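Local coordinates for protein GH3 beta-N-acetylglucosaminidase (Paenibacillaceae, PDB 6K5J) that hydrolyses terminal beta-linked N-acetylglucosamine residues, as a glycoside hydrolase family 3 beta-N-acetylglucosaminidase, at residues Ile82-Glu85 / Thr90-Glu93; Gly284-Val289 / Ser318-Glu323. One frame throughout, in Å; residues are numbered along the deposited sequence.

Interaction 1: residues Ile82-Glu85 / Thr90-Glu93; sequences IDQE and TRLE. With NAG (2-acetamido-2-deoxy-beta-D-glucopyranose), chain B.
Gln84 and Thr90 bring the two arms of one loop closest, their CA atoms 4.6 Å apart, in irregular backbone where the side chain of Gln84 meets the peptide groups of 90-93. With CG anti to the backbone N (chi1 -164°) and a bend at the next bond, that chain makes two firm bonds and one weak one. Gln84 OE1 accepts Arg91 N at 2.8 Å, in the carbonyl plane, and takes the weak bond from Leu92 N; Gln84 NE2 donates to Leu92 O at 3.0 Å, close to its own amide plane. The opposite demands of Arg91 N and Leu92 O probably set which way round the amide lies. Cutting this side chain back to an alanine would probably cost Arg91 N and Leu92 O these partners. Asp83 and Arg91 lie side by side, pointing the same way, in a salt bridge of 2.9 Å from Arg91 NH2 to Asp83 OD2. The donor comes on the anti side, tilted 30° out of the carboxylate plane, and the carboxylate and guanidinium planes are 76° apart. A water ties Arg91 NE to Asp83 N and OD2, while Ile82 CG1 packs at 4.0 Å on Arg91 CG. Both carboxylate oxygens approach the bound NAG, Asp83 OD1 accepting its O4 at 2.6 Å. His183, Arg152, Asp268 and Lys182 also bond the sugar. In this loop after strand 79-81, at the sugar site of the TIM-barrel-clan domain, Arg91 is second-shell: its salt bridge and water are likely to hold the carboxylate in the rotation in which OD1 accepts O4.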
loop_
_atom_site.group_PDB
_atom_site.type_symbol
_atom_site.label_atom_id
_atom_site.label_comp_id
_atom_site.label_asym_id
_atom_site.label_seq_id
_atom_site.Cartn_x
_atom_site.Cartn_y
_atom_site.Cartn_z
ATOM N N ILE A 82 7.652 1.573 -7.151
ATOM C CA ILE A 82 6.511 2.419 -6.808
ATOM C C ILE A 82 5.734 1.708 -5.710
ATOM O O ILE A 82 5.852 0.489 -5.554
ATOM C CB ILE A 82 5.635 2.654 -8.083
ATOM C CG1 ILE A 82 4.563 3.725 -7.848
ATOM C CG2 ILE A 82 4.977 1.334 -8.554
ATOM C CD1 ILE A 82 3.826 4.121 -9.120
ATOM N N ASP A 83 4.960 2.462 -4.920
ATOM C CA ASP A 83 4.021 1.861 -3.957
ATOM C C ASP A 83 2.608 1.870 -4.540
ATOM O O ASP A 83 1.744 2.639 -4.128
ATOM C CB ASP A 83 4.031 2.616 -2.630
ATOM C CG ASP A 83 5.363 2.594 -1.956
ATOM O OD1 ASP A 83 5.920 1.485 -1.788
ATOM O OD2 ASP A 83 5.842 3.690 -1.589
ATOM N N GLN A 84 2.384 1.007 -5.524
ATOM C CA GLN A 84 1.066 0.900 -6.155
ATOM C C GLN A 84 0.361 -0.360 -5.644
ATOM O O GLN A 84 0.210 -1.367 -6.339
ATOM C CB GLN A 84 1.210 0.923 -7.682
ATOM C CG GLN A 84 -0.083 1.199 -8.437
ATOM C CD GLN A 84 -0.448 2.679 -8.509
ATOM O OE1 GLN A 84 -0.022 3.493 -7.684
ATOM N NE2 GLN A 84 -1.256 3.029 -9.495
ATOM N N GLU A 85 -0.079 -0.277 -4.375
ATOM C CA GLU A 85 -0.683 -1.426 -3.703
ATOM C C GLU A 85 -2.104 -1.682 -4.186
ATOM O O GLU A 85 -2.531 -2.840 -4.257
ATOM C CB GLU A 85 -0.679 -1.220 -2.174
ATOM C CG GLU A 85 0.724 -1.038 -1.590
ATOM C CD GLU A 85 0.743 -0.710 -0.100
ATOM O OE1 GLU A 85 -0.260 -0.997 0.596
ATOM O OE2 GLU A 85 1.775 -0.170 0.371
ATOM N N THR A 90 -2.237 4.170 -3.519
ATOM C CA THR A 90 -1.765 4.292 -4.888
ATOM C C THR A 90 -1.034 5.622 -5.014
ATOM O O THR A 90 -1.273 6.556 -4.242
ATOM C CB THR A 90 -2.914 4.226 -5.918
ATOM O OG1 THR A 90 -3.845 5.277 -5.656
ATOM C CG2 THR A 90 -3.651 2.872 -5.865
ATOM N N ARG A 91 -0.121 5.698 -5.984
ATOM C CA ARG A 91 0.594 6.937 -6.265
ATOM C C ARG A 91 0.146 7.605 -7.552
ATOM O O ARG A 91 0.447 8.786 -7.755
ATOM C CB ARG A 91 2.104 6.687 -6.359
ATOM C CG ARG A 91 2.667 5.967 -5.177
ATOM C CD ARG A 91 2.536 6.800 -3.928
ATOM N NE ARG A 91 3.334 6.203 -2.874
ATOM C CZ ARG A 91 3.033 6.254 -1.586
ATOM N NH1 ARG A 91 1.941 6.889 -1.153
ATOM N NH2 ARG A 91 3.833 5.653 -0.732
ATOM N N LEU A 92 -0.545 6.870 -8.418
ATOM C CA LEU A 92 -1.069 7.390 -9.673
ATOM C C LEU A 92 -2.473 6.845 -9.865
ATOM O O LEU A 92 -2.674 5.630 -9.838
ATOM C CB LEU A 92 -0.174 6.989 -10.854
ATOM C CG LEU A 92 -0.713 7.410 -12.227
ATOM C CD1 LEU A 92 -0.779 8.935 -12.346
ATOM C CD2 LEU A 92 0.138 6.806 -13.332
ATOM N N GLU A 93 -3.439 7.744 -10.056
ATOM C CA GLU A 93 -4.775 7.370 -10.486
ATOM C C GLU A 93 -5.183 8.008 -11.807
ATOM O O GLU A 93 -6.104 7.506 -12.452
ATOM C CB GLU A 93 -5.813 7.741 -9.411
ATOM C CG GLU A 93 -5.465 7.241 -8.007
ATOM C CD GLU A 93 -4.411 8.096 -7.327
ATOM O OE1 GLU A 93 -3.511 7.534 -6.666
ATOM O OE2 GLU A 93 -4.455 9.334 -7.464
HETATM C C1 NAG B . 7.456 2.902 3.949
HETATM C C2 NAG B . 6.289 1.882 3.915
HETATM C C3 NAG B . 6.455 0.879 2.759
HETATM C C4 NAG B . 6.772 1.586 1.449
HETATM C C5 NAG B . 7.986 2.478 1.646
HETATM C C6 NAG B . 8.397 3.237 0.404
HETATM C C7 NAG B . 5.092 1.003 5.888
HETATM C C8 NAG B . 5.228 0.221 7.166
HETATM N N2 NAG B . 6.217 1.174 5.187
HETATM O O1 NAG B . 7.100 3.934 4.806
HETATM O O3 NAG B . 5.265 0.110 2.609
HETATM O O4 NAG B . 7.037 0.634 0.426
HETATM O O5 NAG B . 7.666 3.453 2.643
HETATM O O6 NAG B . 7.453 4.250 0.079
HETATM O O7 NAG B . 4.009 1.438 5.501
HETATM O O HOH W 1 5.750 5.138 -4.076
#

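Interaction 2: residues Gly284-Val289 / Ser318-Glu323; sequences GAVQAV and SGRISE
Val286 and Val289, about one helical turn apart, each carry CG1 anti to the backbone N (chi1 174° in Val286), which turns that methyl toward the loop 318-323; there Ile321, its chain extended beyond CG1, brings CD1 to meet both. Ile321 CD1 lies 3.9 Å from Val289 CG1 and 4.1 Å from Val286 CG1, so the tip of the isoleucine rests against the two valines of the helix face, its side chain crossing that of Val289 at about a right angle. Arg320 approaches Val286 differently. A bend at chi3 (63°) lays the guanidinium across Val286, one face lying on Val286 CG1, which is 3.4 Å from Arg320 NH2 and offset from the middle of the group. NH2 also forms a salt bridge with Glu283 on the same helix. The loop is short and well defined at both ends: Gly319, with positive phi, closes helix 302-317 in a Schellman motif, and Ser322 is the N-cap of helix 323-339, its OG accepting from Arg325 N. Helix 302-317 touches the same valines through Ala311, Ala315 and Leu312. The contact thus joins helix 281-291 to the turn between the next two helices by plain van der Waals packing at its buried centre, with an exposed arginine lying over Val286 that combines methyl contact on its face with charge pairing to Glu283.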
loop_
_atom_site.group_PDB
_atom_site.type_symbol
_atom_site.label_atom_id
_atom_site.label_comp_id
_atom_site.label_asym_id
_atom_site.label_seq_id
_atom_site.Cartn_x
_atom_site.Cartn_y
_atom_site.Cartn_z
ATOM N N GLY A 284 22.586 2.822 9.285
ATOM C CA GLY A 284 21.526 1.866 9.010
ATOM C C GLY A 284 21.741 1.138 7.697
ATOM O O GLY A 284 21.506 -0.071 7.598
ATOM N N ALA A 285 22.193 1.861 6.669
ATOM C CA ALA A 285 22.500 1.227 5.388
ATOM C C ALA A 285 23.535 0.121 5.561
ATOM O O ALA A 285 23.350 -1.003 5.080
ATOM C CB ALA A 285 23.006 2.273 4.396
ATOM N N VAL A 286 24.640 0.435 6.239
ATOM C CA VAL A 286 25.695 -0.550 6.476
ATOM C C VAL A 286 25.146 -1.728 7.265
ATOM O O VAL A 286 25.382 -2.892 6.927
ATOM C CB VAL A 286 26.886 0.111 7.199
ATOM C CG1 VAL A 286 27.935 -0.935 7.586
ATOM C CG2 VAL A 286 27.491 1.194 6.329
ATOM N N GLN A 287 24.397 -1.443 8.329
ATOM C CA GLN A 287 23.895 -2.520 9.172
ATOM C C GLN A 287 22.859 -3.372 8.450
ATOM O O GLN A 287 22.763 -4.579 8.711
ATOM C CB GLN A 287 23.313 -1.948 10.458
ATOM C CG GLN A 287 24.360 -1.693 11.523
ATOM C CD GLN A 287 23.792 -0.985 12.726
ATOM O OE1 GLN A 287 24.075 0.190 12.963
ATOM N NE2 GLN A 287 22.984 -1.694 13.495
ATOM N N ALA A 288 22.085 -2.770 7.540
ATOM C CA ALA A 288 21.127 -3.544 6.753
ATOM C C ALA A 288 21.828 -4.539 5.834
ATOM O O ALA A 288 21.401 -5.695 5.715
ATOM C CB ALA A 288 20.240 -2.600 5.941
ATOM N N VAL A 289 22.891 -4.113 5.157
ATOM C CA VAL A 289 23.634 -5.055 4.323
ATOM C C VAL A 289 24.248 -6.147 5.190
ATOM O O VAL A 289 24.174 -7.336 4.865
ATOM C CB VAL A 289 24.706 -4.322 3.494
ATOM C CG1 VAL A 289 25.641 -5.337 2.838
ATOM C CG2 VAL A 289 24.044 -3.420 2.436
ATOM N N SER A 318 36.929 -0.130 4.569
ATOM C CA SER A 318 37.468 -0.352 5.901
ATOM C C SER A 318 37.433 -1.818 6.320
ATOM O O SER A 318 37.777 -2.129 7.465
ATOM C CB SER A 318 36.701 0.494 6.923
ATOM O OG SER A 318 35.382 0.001 7.088
ATOM N N GLY A 319 37.018 -2.718 5.434
ATOM C CA GLY A 319 36.989 -4.132 5.750
ATOM C C GLY A 319 35.799 -4.599 6.558
ATOM O O GLY A 319 35.795 -5.750 7.007
ATOM N N ARG A 320 34.798 -3.741 6.781
ATOM C CA ARG A 320 33.633 -4.148 7.561
ATOM C C ARG A 320 32.680 -5.023 6.767
ATOM O O ARG A 320 32.031 -5.900 7.345
ATOM C CB ARG A 320 32.866 -2.926 8.067
ATOM C CG ARG A 320 33.516 -2.196 9.214
ATOM C CD ARG A 320 32.632 -1.007 9.628
ATOM N NE ARG A 320 31.332 -1.467 10.122
ATOM C CZ ARG A 320 30.287 -0.671 10.345
ATOM N NH1 ARG A 320 30.377 0.630 10.097
ATOM N NH2 ARG A 320 29.149 -1.177 10.802
ATOM N N ILE A 321 32.551 -4.773 5.467
ATOM C CA ILE A 321 31.752 -5.595 4.563
ATOM C C ILE A 321 32.699 -6.193 3.535
ATOM O O ILE A 321 33.505 -5.472 2.933
ATOM C CB ILE A 321 30.634 -4.783 3.881
ATOM C CG1 ILE A 321 29.639 -4.253 4.930
ATOM C CG2 ILE A 321 29.920 -5.631 2.833
ATOM C CD1 ILE A 321 28.559 -3.288 4.339
ATOM N N SER A 322 32.603 -7.507 3.350
ATOM C CA SER A 322 33.530 -8.273 2.533
ATOM C C SER A 322 33.189 -8.180 1.049
ATOM O O SER A 322 32.078 -7.821 0.646
ATOM C CB SER A 322 33.540 -9.743 2.966
ATOM O OG SER A 322 32.427 -10.448 2.431
ATOM N N GLU A 323 34.182 -8.534 0.232
ATOM C CA GLU A 323 34.015 -8.526 -1.215
ATOM C C GLU A 323 32.957 -9.526 -1.656
ATOM O O GLU A 323 32.111 -9.211 -2.499
ATOM C CB GLU A 323 35.352 -8.829 -1.890
ATOM C CG GLU A 323 35.242 -9.023 -3.401
ATOM C CD GLU A 323 36.600 -9.133 -4.076
ATOM O OE1 GLU A 323 37.614 -9.256 -3.353
ATOM O OE2 GLU A 323 36.652 -9.087 -5.325
#

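In the fold
Interaction 1 lies near the middle of the chain, its centre about 7 Å from the centre of the chain, in the loop after strand 79-81, where Asp83 meets the bound sugar. Interaction 2 is peripheral, its centre about 30 Å from the centre of the chain, within the same family 3 N-terminal domain. The centres of interaction 1 and interaction 2 are about 32 Å apart. The nearest atoms of interaction 1 and interaction 2 are about 17 Å apart. Strands 79-81 and 296-298 belong to the same parallel sheet: the first leads into interaction 1, and Ile296 of the second touches Val289 of interaction 2. Interaction 1 supplies Asp83 to the sugar site; interaction 2 packs helix 281-291 on the turn between helices 302-317 and 323-339 and touches no sugar atom.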